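PDB 5O4J: HcgC from Methanococcus maripaludis S2, which catalyses the S-adenosylmethionine-dependent C-methylation of a pyridinol, a step in the biosynthesis of the iron-guanylylpyridinol cofactor of [Fe]-hydrogenase. Local coordinates for residues V133-G138 against K164-S169; E27-A32 against V253-K258; A50-S55 against G176-V181. One frame throughout, in Å; residues are numbered along the deposited sequence. Where two conformers were deposited one is given.

Contact 1: residues V133-G138 against K164-S169; sequences VEDPKG and KTYRSS. With LI (lithium ion), chain I; SAH (S-adenosyl-L-homocysteine), chain E; SO4 (sulfate ion), chain P.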
loop_
_atom_site.group_PDB
_atom_site.type_symbol
_atom_site.label_atom_id
_atom_site.label_comp_id
_atom_site.label_asym_id
_atom_site.label_seq_id
_atom_site.Cartn_x
_atom_site.Cartn_y
_atom_site.Cartn_z
ATOM N N VAL A 133 4.694 -24.865 21.899
ATOM C CA VAL A 133 5.099 -24.960 20.501
ATOM C C VAL A 133 4.865 -23.603 19.857
ATOM O O VAL A 133 3.773 -23.037 19.973
ATOM C CB VAL A 133 4.321 -26.055 19.746
ATOM C CG1 VAL A 133 4.692 -26.085 18.249
ATOM C CG2 VAL A 133 4.562 -27.411 20.373
ATOM N N GLU A 134 5.889 -23.063 19.197
ATOM C CA GLU A 134 5.709 -21.811 18.492
ATOM C C GLU A 134 4.996 -22.072 17.175
ATOM O O GLU A 134 5.415 -22.929 16.393
ATOM C CB GLU A 134 7.042 -21.104 18.245
ATOM C CG GLU A 134 6.839 -19.743 17.587
ATOM C CD GLU A 134 8.094 -18.909 17.519
ATOM O OE1 GLU A 134 9.196 -19.468 17.687
ATOM O OE2 GLU A 134 7.958 -17.690 17.297
ATOM N N ASP A 135 3.887 -21.363 16.959
ATOM C CA ASP A 135 3.151 -21.426 15.699
ATOM C C ASP A 135 3.827 -20.492 14.696
ATOM O O ASP A 135 3.820 -19.267 14.890
ATOM C CB ASP A 135 1.692 -21.034 15.940
ATOM C CG ASP A 135 0.852 -21.024 14.675
ATOM O OD1 ASP A 135 1.348 -21.397 13.591
ATOM O OD2 ASP A 135 -0.337 -20.634 14.781
ATOM N N PRO A 136 4.433 -21.027 13.625
ATOM C CA PRO A 136 5.108 -20.155 12.650
ATOM C C PRO A 136 4.151 -19.411 11.736
ATOM O O PRO A 136 4.570 -18.457 11.068
ATOM C CB PRO A 136 5.969 -21.136 11.845
ATOM C CG PRO A 136 5.175 -22.383 11.851
ATOM C CD PRO A 136 4.518 -22.444 13.223
ATOM N N LYS A 137 2.890 -19.825 11.665
ATOM C CA LYS A 137 1.938 -19.151 10.799
ATOM C C LYS A 137 1.708 -17.729 11.278
ATOM O O LYS A 137 1.493 -17.494 12.470
ATOM C CB LYS A 137 0.616 -19.900 10.779
ATOM C CG LYS A 137 0.715 -21.305 10.215
ATOM C CD LYS A 137 -0.671 -21.929 10.035
ATOM C CE LYS A 137 -1.467 -21.979 11.338
ATOM N NZ LYS A 137 -0.789 -22.769 12.397
ATOM N N GLY A 138 1.739 -16.794 10.342
ATOM C CA GLY A 138 1.335 -15.428 10.590
ATOM C C GLY A 138 -0.087 -15.235 10.110
ATOM O O GLY A 138 -0.978 -16.009 10.483
ATOM N N LYS A 164 2.116 -17.451 19.668
ATOM C CA LYS A 164 1.713 -16.759 18.455
ATOM C C LYS A 164 2.259 -15.338 18.474
ATOM O O LYS A 164 2.323 -14.702 19.531
ATOM C CB LYS A 164 0.187 -16.736 18.315
ATOM C CG LYS A 164 -0.467 -18.127 18.321
ATOM C CD LYS A 164 -1.994 -18.010 18.311
ATOM C CE LYS A 164 -2.671 -19.379 18.215
ATOM N NZ LYS A 164 -2.385 -20.107 16.938
ATOM N N THR A 165 2.646 -14.839 17.305
ATOM C CA THR A 165 3.171 -13.485 17.204
ATOM C C THR A 165 2.690 -12.868 15.903
ATOM O O THR A 165 2.957 -13.401 14.819
ATOM C CB THR A 165 4.703 -13.466 17.283
ATOM O OG1 THR A 165 5.153 -14.205 18.429
ATOM C CG2 THR A 165 5.197 -12.039 17.405
ATOM N N TYR A 166 2.004 -11.730 16.017
ATOM C CA TYR A 166 1.455 -11.019 14.875
ATOM C C TYR A 166 1.786 -9.539 14.994
ATOM O O TYR A 166 2.203 -9.045 16.048
ATOM C CB TYR A 166 -0.065 -11.169 14.776
ATOM C CG TYR A 166 -0.560 -12.587 14.880
ATOM C CD1 TYR A 166 -0.298 -13.510 13.881
ATOM C CD2 TYR A 166 -1.311 -12.999 15.977
ATOM C CE1 TYR A 166 -0.762 -14.814 13.979
ATOM C CE2 TYR A 166 -1.778 -14.296 16.078
ATOM C CZ TYR A 166 -1.504 -15.194 15.088
ATOM O OH TYR A 166 -1.984 -16.485 15.205
ATOM N N ARG A 167 1.555 -8.823 13.904
ATOM C CA ARG A 167 1.634 -7.369 13.907
ATOM C C ARG A 167 0.217 -6.800 13.892
ATOM O O ARG A 167 -0.586 -7.118 13.004
ATOM C CB ARG A 167 2.442 -6.869 12.709
ATOM C CG ARG A 167 3.872 -7.397 12.695
ATOM C CD ARG A 167 4.763 -6.600 11.739
ATOM N NE ARG A 167 4.323 -6.764 10.361
ATOM C CZ ARG A 167 4.267 -5.800 9.450
ATOM N NH1 ARG A 167 3.861 -6.083 8.225
ATOM N NH2 ARG A 167 4.605 -4.559 9.753
ATOM N N SER A 168 -0.108 -5.979 14.889
ATOM C CA SER A 168 -1.412 -5.339 14.918
ATOM C C SER A 168 -1.585 -4.459 13.686
ATOM O O SER A 168 -0.720 -3.644 13.366
ATOM C CB SER A 168 -1.557 -4.509 16.195
ATOM O OG SER A 168 -0.729 -3.362 16.144
ATOM N N SER A 169 -2.692 -4.655 12.973
ATOM C CA SER A 169 -3.116 -3.890 11.801
ATOM C C SER A 169 -2.276 -4.103 10.546
ATOM O O SER A 169 -2.543 -3.442 9.540
ATOM C CB SER A 169 -3.156 -2.381 12.080
ATOM O OG SER A 169 -4.160 -2.092 13.031
HETATM LI LI LI I . -4.799 -2.810 15.386
HETATM N N SAH E . 10.553 -19.364 14.925
HETATM C CA SAH E . 11.974 -18.923 15.059
HETATM C CB SAH E . 12.753 -19.326 13.809
HETATM C CG SAH E . 13.108 -20.811 13.823
HETATM S SD SAH E . 14.135 -21.262 12.447
HETATM C C SAH E . 12.083 -17.435 15.232
HETATM O O SAH E . 13.226 -16.923 15.331
HETATM O OXT SAH E . 11.033 -16.779 15.253
HETATM C "C5'" SAH E . 14.447 -22.970 12.785
HETATM C "C4'" SAH E . 15.524 -23.189 13.842
HETATM O "O4'" SAH E . 15.364 -24.505 14.384
HETATM C "C3'" SAH E . 16.914 -23.160 13.235
HETATM O "O3'" SAH E . 17.891 -22.734 14.198
HETATM C "C2'" SAH E . 17.102 -24.604 12.836
HETATM O "O2'" SAH E . 18.466 -24.996 12.653
HETATM C "C1'" SAH E . 16.471 -25.328 14.002
HETATM N N9 SAH E . 15.923 -26.651 13.664
HETATM C C8 SAH E . 15.263 -26.993 12.534
HETATM N N7 SAH E . 14.881 -28.293 12.605
HETATM C C5 SAH E . 15.286 -28.766 13.801
HETATM C C6 SAH E . 15.198 -30.051 14.519
HETATM N N6 SAH E . 14.585 -31.110 13.944
HETATM N N1 SAH E . 15.751 -30.122 15.746
HETATM C C2 SAH E . 16.354 -29.076 16.330
HETATM N N3 SAH E . 16.478 -27.877 15.737
HETATM C C4 SAH E . 15.967 -27.680 14.497
HETATM S S SO4 P . -6.295 -21.230 16.750
HETATM O O1 SO4 P . -5.721 -21.297 18.109
HETATM O O2 SO4 P . -7.170 -22.401 16.543
HETATM O O3 SO4 P . -7.083 -19.983 16.620
HETATM O O4 SO4 P . -5.206 -21.247 15.748
HETATM O O HOH W 1 5.293 -16.901 17.567
HETATM O O HOH W 2 1.976 -17.135 15.281
HETATM O O HOH W 3 -0.981 -18.284 13.503
HETATM O O HOH W 4 -4.441 -3.108 17.699
#

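Contact 2: residues E27-A32 against V253-K258; sequences EKKANA and VDSFVK. With SO4 (sulfate ion), chain P.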
loop_
_atom_site.group_PDB
_atom_site.type_symbol
_atom_site.label_atom_id
_atom_site.label_comp_id
_atom_site.label_asym_id
_atom_site.label_seq_id
_atom_site.Cartn_x
_atom_site.Cartn_y
_atom_site.Cartn_z
ATOM N N GLU A 27 12.312 -10.262 22.824
ATOM C CA GLU A 27 11.883 -9.980 24.193
ATOM C C GLU A 27 10.378 -10.162 24.348
ATOM O O GLU A 27 9.909 -10.740 25.341
ATOM C CB GLU A 27 12.304 -8.561 24.587
ATOM C CG GLU A 27 11.896 -8.164 26.005
ATOM C CD GLU A 27 12.318 -6.748 26.373
ATOM O OE1 GLU A 27 12.792 -6.553 27.510
ATOM O OE2 GLU A 27 12.179 -5.834 25.529
ATOM N N LYS A 28 9.598 -9.705 23.366
ATOM C CA LYS A 28 8.153 -9.919 23.439
ATOM C C LYS A 28 7.802 -11.404 23.465
ATOM O O LYS A 28 6.921 -11.825 24.227
ATOM C CB LYS A 28 7.448 -9.230 22.273
ATOM C CG LYS A 28 7.306 -7.737 22.470
ATOM C CD LYS A 28 6.870 -7.030 21.210
ATOM C CE LYS A 28 6.572 -5.559 21.535
ATOM N NZ LYS A 28 6.077 -4.774 20.387
ATOM N N LYS A 29 8.491 -12.219 22.670
ATOM C CA LYS A 29 8.239 -13.657 22.699
ATOM C C LYS A 29 8.621 -14.253 24.052
ATOM O O LYS A 29 7.875 -15.067 24.619
ATOM C CB LYS A 29 9.006 -14.349 21.563
ATOM C CG LYS A 29 8.538 -13.945 20.168
ATOM C CD LYS A 29 9.208 -14.765 19.081
ATOM C CE LYS A 29 8.637 -14.401 17.717
ATOM N NZ LYS A 29 9.176 -15.273 16.627
ATOM N N ALA A 30 9.771 -13.852 24.594
ATOM C CA ALA A 30 10.191 -14.368 25.893
ATOM C C ALA A 30 9.207 -13.972 26.981
ATOM O O ALA A 30 8.895 -14.774 27.871
ATOM C CB ALA A 30 11.600 -13.874 26.223
ATOM N N ASN A 31 8.726 -12.726 26.948
ATOM C CA ASN A 31 7.774 -12.280 27.953
ATOM C C ASN A 31 6.428 -12.988 27.810
ATOM O O ASN A 31 5.762 -13.252 28.819
ATOM C CB ASN A 31 7.616 -10.765 27.881
ATOM C CG ASN A 31 8.772 -10.042 28.547
ATOM O OD1 ASN A 31 9.429 -10.595 29.438
ATOM N ND2 ASN A 31 9.033 -8.815 28.119
ATOM N N ALA A 32 6.009 -13.303 26.583
ATOM C CA ALA A 32 4.793 -14.092 26.391
ATOM C C ALA A 32 4.918 -15.461 27.053
ATOM O O ALA A 32 3.979 -15.941 27.706
ATOM C CB ALA A 32 4.506 -14.253 24.897
ATOM N N VAL A 253 4.105 -5.248 17.100
ATOM C CA VAL A 253 4.305 -6.672 17.345
ATOM C C VAL A 253 3.634 -7.053 18.655
ATOM O O VAL A 253 3.814 -6.391 19.688
ATOM C CB VAL A 253 5.798 -7.029 17.355
ATOM C CG1 VAL A 253 6.003 -8.509 17.679
ATOM C CG2 VAL A 253 6.418 -6.700 16.007
ATOM N N ASP A 254 2.829 -8.104 18.601
ATOM C CA ASP A 254 2.084 -8.618 19.742
ATOM C C ASP A 254 2.319 -10.120 19.800
ATOM O O ASP A 254 1.996 -10.828 18.841
ATOM C CB ASP A 254 0.602 -8.294 19.568
ATOM C CG ASP A 254 -0.200 -8.497 20.823
ATOM O OD1 ASP A 254 0.406 -8.625 21.909
ATOM O OD2 ASP A 254 -1.440 -8.522 20.706
ATOM N N SER A 255 2.936 -10.592 20.888
ATOM C CA SER A 255 3.242 -12.005 21.089
ATOM C C SER A 255 2.502 -12.529 22.310
ATOM O O SER A 255 2.428 -11.852 23.341
ATOM C CB SER A 255 4.742 -12.232 21.277
ATOM O OG SER A 255 5.037 -13.612 21.212
ATOM N N PHE A 256 1.937 -13.726 22.196
ATOM C CA PHE A 256 1.196 -14.291 23.318
ATOM C C PHE A 256 1.116 -15.797 23.152
ATOM O O PHE A 256 1.158 -16.315 22.033
ATOM C CB PHE A 256 -0.209 -13.685 23.436
ATOM C CG PHE A 256 -0.997 -13.714 22.155
ATOM C CD1 PHE A 256 -0.864 -12.686 21.223
ATOM C CD2 PHE A 256 -1.871 -14.754 21.886
ATOM C CE1 PHE A 256 -1.593 -12.707 20.040
ATOM C CE2 PHE A 256 -2.594 -14.785 20.707
ATOM C CZ PHE A 256 -2.461 -13.754 19.789
ATOM N N VAL A 257 1.017 -16.499 24.277
ATOM C CA VAL A 257 0.809 -17.937 24.262
ATOM C C VAL A 257 -0.670 -18.201 24.485
ATOM O O VAL A 257 -1.251 -17.772 25.494
ATOM C CB VAL A 257 1.662 -18.662 25.313
ATOM C CG1 VAL A 257 1.455 -20.181 25.157
ATOM C CG2 VAL A 257 3.132 -18.301 25.161
ATOM N N LYS A 258 -1.278 -18.899 23.541
ATOM C CA LYS A 258 -2.659 -19.336 23.676
ATOM C C LYS A 258 -2.659 -20.740 24.262
ATOM O O LYS A 258 -2.061 -21.660 23.694
ATOM C CB LYS A 258 -3.381 -19.313 22.334
ATOM C CG LYS A 258 -4.850 -19.694 22.453
ATOM C CD LYS A 258 -5.525 -19.806 21.113
ATOM C CE LYS A 258 -6.934 -20.350 21.294
ATOM N NZ LYS A 258 -7.615 -20.591 19.998
HETATM S S SO4 P . -6.295 -21.230 16.750
HETATM O O1 SO4 P . -5.721 -21.297 18.109
HETATM O O2 SO4 P . -7.170 -22.401 16.543
HETATM O O3 SO4 P . -7.083 -19.983 16.620
HETATM O O4 SO4 P . -5.206 -21.247 15.748
HETATM O O HOH W 5 4.888 -10.068 25.075
HETATM O O HOH W 6 1.457 -15.115 26.806
#

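Contact 3: residues A50-S55 against G176-V181; sequences AYLSGS and GTMTLV. With SAH (S-adenosyl-L-homocysteine), chain E; PJL ((3~{E})-3-[(~{E})-3-oxidanylprop-2-enoyl]iminopropanoic acid), chain H.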
loop_
_atom_site.group_PDB
_atom_site.type_symbol
_atom_site.label_atom_id
_atom_site.label_comp_id
_atom_site.label_asym_id
_atom_site.label_seq_id
_atom_site.Cartn_x
_atom_site.Cartn_y
_atom_site.Cartn_z
ATOM N N ALA A 50 17.709 -22.742 18.127
ATOM C CA ALA A 50 18.517 -21.665 18.698
ATOM C C ALA A 50 18.292 -20.348 17.966
ATOM O O ALA A 50 18.271 -19.280 18.586
ATOM C CB ALA A 50 19.996 -22.047 18.665
ATOM N N TYR A 51 18.133 -20.406 16.649
ATOM C CA TYR A 51 17.925 -19.219 15.840
ATOM C C TYR A 51 16.425 -18.983 15.671
ATOM O O TYR A 51 15.687 -19.963 15.520
ATOM C CB TYR A 51 18.613 -19.406 14.489
ATOM C CG TYR A 51 18.230 -18.408 13.419
ATOM C CD1 TYR A 51 17.088 -18.589 12.661
ATOM C CD2 TYR A 51 19.034 -17.313 13.142
ATOM C CE1 TYR A 51 16.734 -17.701 11.680
ATOM C CE2 TYR A 51 18.697 -16.421 12.148
ATOM C CZ TYR A 51 17.543 -16.614 11.421
ATOM O OH TYR A 51 17.207 -15.712 10.425
ATOM N N LEU A 52 15.932 -17.740 15.714
ATOM C CA LEU A 52 16.662 -16.514 16.053
ATOM C C LEU A 52 16.319 -16.073 17.484
ATOM O O LEU A 52 17.150 -15.496 18.172
ATOM C CB LEU A 52 16.316 -15.418 15.049
ATOM C CG LEU A 52 16.912 -14.030 15.234
ATOM C CD1 LEU A 52 18.421 -14.086 15.461
ATOM C CD2 LEU A 52 16.590 -13.149 14.022
ATOM N N SER A 53 15.091 -16.334 17.929
ATOM C CA SER A 53 14.682 -15.949 19.280
ATOM C C SER A 53 15.045 -16.983 20.335
ATOM O O SER A 53 14.974 -16.674 21.534
ATOM C CB SER A 53 13.169 -15.687 19.347
ATOM O OG SER A 53 12.517 -15.933 18.117
ATOM N N GLY A 54 15.396 -18.207 19.926
ATOM C CA GLY A 54 15.652 -19.264 20.891
ATOM C C GLY A 54 16.735 -18.922 21.899
ATOM O O GLY A 54 16.610 -19.233 23.084
ATOM N N SER A 55 17.827 -18.314 21.436
ATOM C CA SER A 55 18.946 -18.000 22.315
ATOM C C SER A 55 18.493 -17.168 23.513
ATOM O O SER A 55 18.797 -17.496 24.671
ATOM C CB SER A 55 20.041 -17.280 21.512
ATOM O OG SER A 55 21.116 -16.911 22.343
ATOM N N GLY A 176 7.898 -15.590 12.445
ATOM C CA GLY A 176 9.330 -15.697 12.663
ATOM C C GLY A 176 9.937 -14.338 12.959
ATOM O O GLY A 176 9.531 -13.316 12.401
ATOM N N THR A 177 10.928 -14.330 13.850
ATOM C CA THR A 177 11.592 -13.077 14.203
ATOM C C THR A 177 12.119 -12.362 12.963
ATOM O O THR A 177 11.898 -11.161 12.795
ATOM C CB THR A 177 12.708 -13.357 15.205
ATOM O OG1 THR A 177 12.144 -14.035 16.341
ATOM C CG2 THR A 177 13.375 -12.078 15.683
ATOM N N MET A 178 12.808 -13.092 12.076
ATOM C CA MET A 178 13.343 -12.489 10.858
ATOM C C MET A 178 12.236 -11.880 9.999
ATOM O O MET A 178 12.364 -10.746 9.528
ATOM C CB MET A 178 14.117 -13.535 10.055
ATOM C CG MET A 178 14.736 -13.010 8.750
ATOM S SD MET A 178 15.842 -11.612 8.927
ATOM C CE MET A 178 17.024 -12.249 10.114
ATOM N N THR A 179 11.167 -12.644 9.739
ATOM C CA THR A 179 10.050 -12.131 8.938
ATOM C C THR A 179 9.514 -10.827 9.518
ATOM O O THR A 179 9.277 -9.851 8.792
ATOM C CB THR A 179 8.914 -13.162 8.871
ATOM O OG1 THR A 179 9.347 -14.352 8.211
ATOM C CG2 THR A 179 7.691 -12.609 8.135
ATOM N N LEU A 180 9.289 -10.815 10.827
ATOM C CA LEU A 180 8.725 -9.638 11.473
ATOM C C LEU A 180 9.667 -8.446 11.364
ATOM O O LEU A 180 9.222 -7.322 11.112
ATOM C CB LEU A 180 8.409 -9.946 12.930
ATOM C CG LEU A 180 7.296 -10.972 13.134
ATOM C CD1 LEU A 180 7.276 -11.441 14.580
ATOM C CD2 LEU A 180 5.956 -10.389 12.716
ATOM N N VAL A 181 10.970 -8.674 11.548
ATOM C CA VAL A 181 11.951 -7.594 11.432
ATOM C C VAL A 181 11.937 -7.017 10.019
ATOM O O VAL A 181 11.901 -5.795 9.825
ATOM C CB VAL A 181 13.347 -8.106 11.828
ATOM C CG1 VAL A 181 14.443 -7.114 11.448
ATOM C CG2 VAL A 181 13.392 -8.421 13.320
HETATM N N SAH E . 10.553 -19.364 14.925
HETATM C CA SAH E . 11.974 -18.923 15.059
HETATM C CB SAH E . 12.753 -19.326 13.809
HETATM C CG SAH E . 13.108 -20.811 13.823
HETATM S SD SAH E . 14.135 -21.262 12.447
HETATM C C SAH E . 12.083 -17.435 15.232
HETATM O O SAH E . 13.226 -16.923 15.331
HETATM O OXT SAH E . 11.033 -16.779 15.253
HETATM C "C5'" SAH E . 14.447 -22.970 12.785
HETATM C "C4'" SAH E . 15.524 -23.189 13.842
HETATM O "O4'" SAH E . 15.364 -24.505 14.384
HETATM C "C3'" SAH E . 16.914 -23.160 13.235
HETATM O "O3'" SAH E . 17.891 -22.734 14.198
HETATM C "C2'" SAH E . 17.102 -24.604 12.836
HETATM O "O2'" SAH E . 18.466 -24.996 12.653
HETATM C "C1'" SAH E . 16.471 -25.328 14.002
HETATM N N9 SAH E . 15.923 -26.651 13.664
HETATM C C8 SAH E . 15.263 -26.993 12.534
HETATM N N7 SAH E . 14.881 -28.293 12.605
HETATM C C5 SAH E . 15.286 -28.766 13.801
HETATM C C6 SAH E . 15.198 -30.051 14.519
HETATM N N6 SAH E . 14.585 -31.110 13.944
HETATM N N1 SAH E . 15.751 -30.122 15.746
HETATM C C2 SAH E . 16.354 -29.076 16.330
HETATM N N3 SAH E . 16.478 -27.877 15.737
HETATM C C4 SAH E . 15.967 -27.680 14.497
HETATM O O14 PJL H . 12.670 -17.171 10.195
HETATM C C12 PJL H . 11.637 -16.708 9.620
HETATM O O13 PJL H . 11.114 -15.611 9.895
HETATM C C10 PJL H . 10.921 -17.459 8.518
HETATM C C4 PJL H . 10.919 -18.952 8.717
HETATM N N5 PJL H . 11.888 -19.669 8.351
HETATM C C6 PJL H . 11.917 -21.009 8.493
HETATM O O8 PJL H . 12.559 -21.709 7.724
HETATM C C7 PJL H . 11.167 -21.692 9.575
HETATM C C2 PJL H . 10.412 -21.013 10.434
HETATM O O1 PJL H . 9.724 -21.581 11.398
#

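Contact 1: residues V133-G138 against K164-S169
Three ordered waters carry much of the link between these two segments, where strands 130-134 and 159-167 of a beta-alpha-beta unit in the Rossmann-like sheet part company. The water that accepts the backbone N-H of Thr165, its oxygen 3.1 Å from Thr165 N, donates to Asp135 O and Lys137 O, so it occupies the split between the two segments. A second water accepts the phenol proton of Tyr166, with its oxygen 2.7 Å from Tyr166 OH and in the plane of the ring, and passes its own protons to Asp135 OD2 and Lys137 O. The third joins Thr165 OG1 to Glu134 OE2, while Glu134 OE1 takes a weak bond from the amino group of S-adenosyl-L-homocysteine.

The one direct hydrogen bond across the segments is ionic. Asp135 has CG anti to the backbone N (chi1 178°), and its two carboxylate oxygens serve different lysines. OD2 offers its anti lone pair to Lys164, whose otherwise extended chain bends at chi4 (-64°) to bring Lys164 NZ within 3.0 Å of Asp135 OD2. OD1 is approached from above the carboxylate plane by two donors: Lys137 NZ lies 2.8 Å from Asp135 OD1, and Lys137 N, 2.9 Å from Asp135 OD1, closes an Asx turn. The Tyr166 ring lies beside the turn, with Tyr166 CE1 3.7 Å from Gly138 O, and meets His140 of the second subunit.

The two ammonium groups flanking the carboxylate, Lys137 NZ and Lys164 NZ, are 5.5 Å apart. Each has further anionic company: Asp148 for Lys137, and for Lys164 a sulfate, probably from the crystallisation liquor, that also binds Lys164 of the second subunit. With four donors gripping its oxygens, two of them cationic, Asp135 is likely to remain ionised.

Contact 2: residues E27-A32 against V253-K258
Helix 27-32 lies almost along strand 253-258, the two short axes approaching to 6.8 Å and running 25° apart, and the closeness comes from small side chains in the middle. The methyl of Ala32 rests directly on the strand backbone, Ala32 CB being 3.5 Å from Ser255 O and 3.7 Å from Phe256 CA. One helical turn before Ala32, at Lys29, the hydroxyl of Ser255, anti to its backbone N, slips under the helix so that Ser255 OG sits 3.5 Å from Lys29 CA; it finds its polar partner in Thr165 of the adjoining strand.

The solvent side is looser, and waters enter there: one accepts from Val257 N and donates to Ala32 O, and another is bound to Lys28 O. Lys28 itself forms a polar, partly exposed margin. Its extended chain crosses Val253 obliquely, with Lys28 CD 3.9 Å from Val253 CG1, and Lys28 NZ binds Val253 O at 2.9 Å, in the carbonyl plane on a lone pair. An alanine in place of Lys28 would remove this bond, together with the one from the same ammonium to Ile250 O, and would probably loosen the start of the strand against the helix.

Strand 253-259 is the outermost of the mixed sheet within the chain, antiparallel to strand 159-167; helix 18-37 covers this edge, touching Leu163 and Thr165 of the inner strand and turning Ala30 to helix 54-60.

Contact 3: residues A50-S55 against G176-V181
In this Rossmann-like methyltransferase the loop leading from strand 42-48 into helix 54-60 faces the N-terminal end of helix 177-193, and S-adenosyl-L-homocysteine (SAH) is held between them. Tyr51 and Leu52 are joined by a cis peptide bond, and Leu52 CB covers one face of the Tyr51 ring, 3.7 Å above its plane and over its centre. The edge of that ring faces the bound SAH, whose SD lies in the ring plane.

Met178 crosses the phenol obliquely. Its chain, bent at chi2 (57°) and chi3 (55°), folds back so that the methyl Met178 CE is 3.5 Å from Tyr51 OH, and the same methyl packs against Leu52 CD2. Leu52 and Thr177 meet at about a right angle, with Leu52 CD2 3.8 Å from Thr177 CG2. With CG2 anti to the backbone N on the Leu52 side, Thr177 OG1 lies beside the backbone N, where it meets Ser53 OG in a short hydrogen bond of 2.6 Å in which either may donate. Ser53 has a nearly eclipsed chi1 of 3°, consistent with some local strain.

Both sides grip the SAH carboxylate. Leu52 N, 2.9 Å from SAH O, and Ser53 N donate to one oxygen, while Thr177 N, 2.8 Å from SAH OXT, donates to the other from the first turn of the helix, whose dipole would probably help to stabilise the negative charge. Thr179 binds the ligand PJL through N and OG1. Gly176, at the N-cap, lies between the ligands, its CA 3.3 Å from both SAH OXT and PJL O13.

From the N terminus, helix 18-37 supplies the first half of contact 2, which is completed last, by strand 253-259 near the C-terminal end. Within that long loop 50-55 opens contact 3, closed at 176-181, and within contact 3 the segments 133-138 and 164-169 make contact 1, the shortest closure, across a beta-alpha-beta unit. The three nest without crossing. Contacts 1 and 2 draw on strands 159-167 and 253-259, neighbours in one sheet; contact 3 joins the loop before helix 54-60 to the start of helix 177-193 over the same sheet, Leu180 packing on Thr165. Lys29 of contact 2 ties all three together, reaching Glu134 of contact 1 and Thr177 of contact 3 beside the bound SAH.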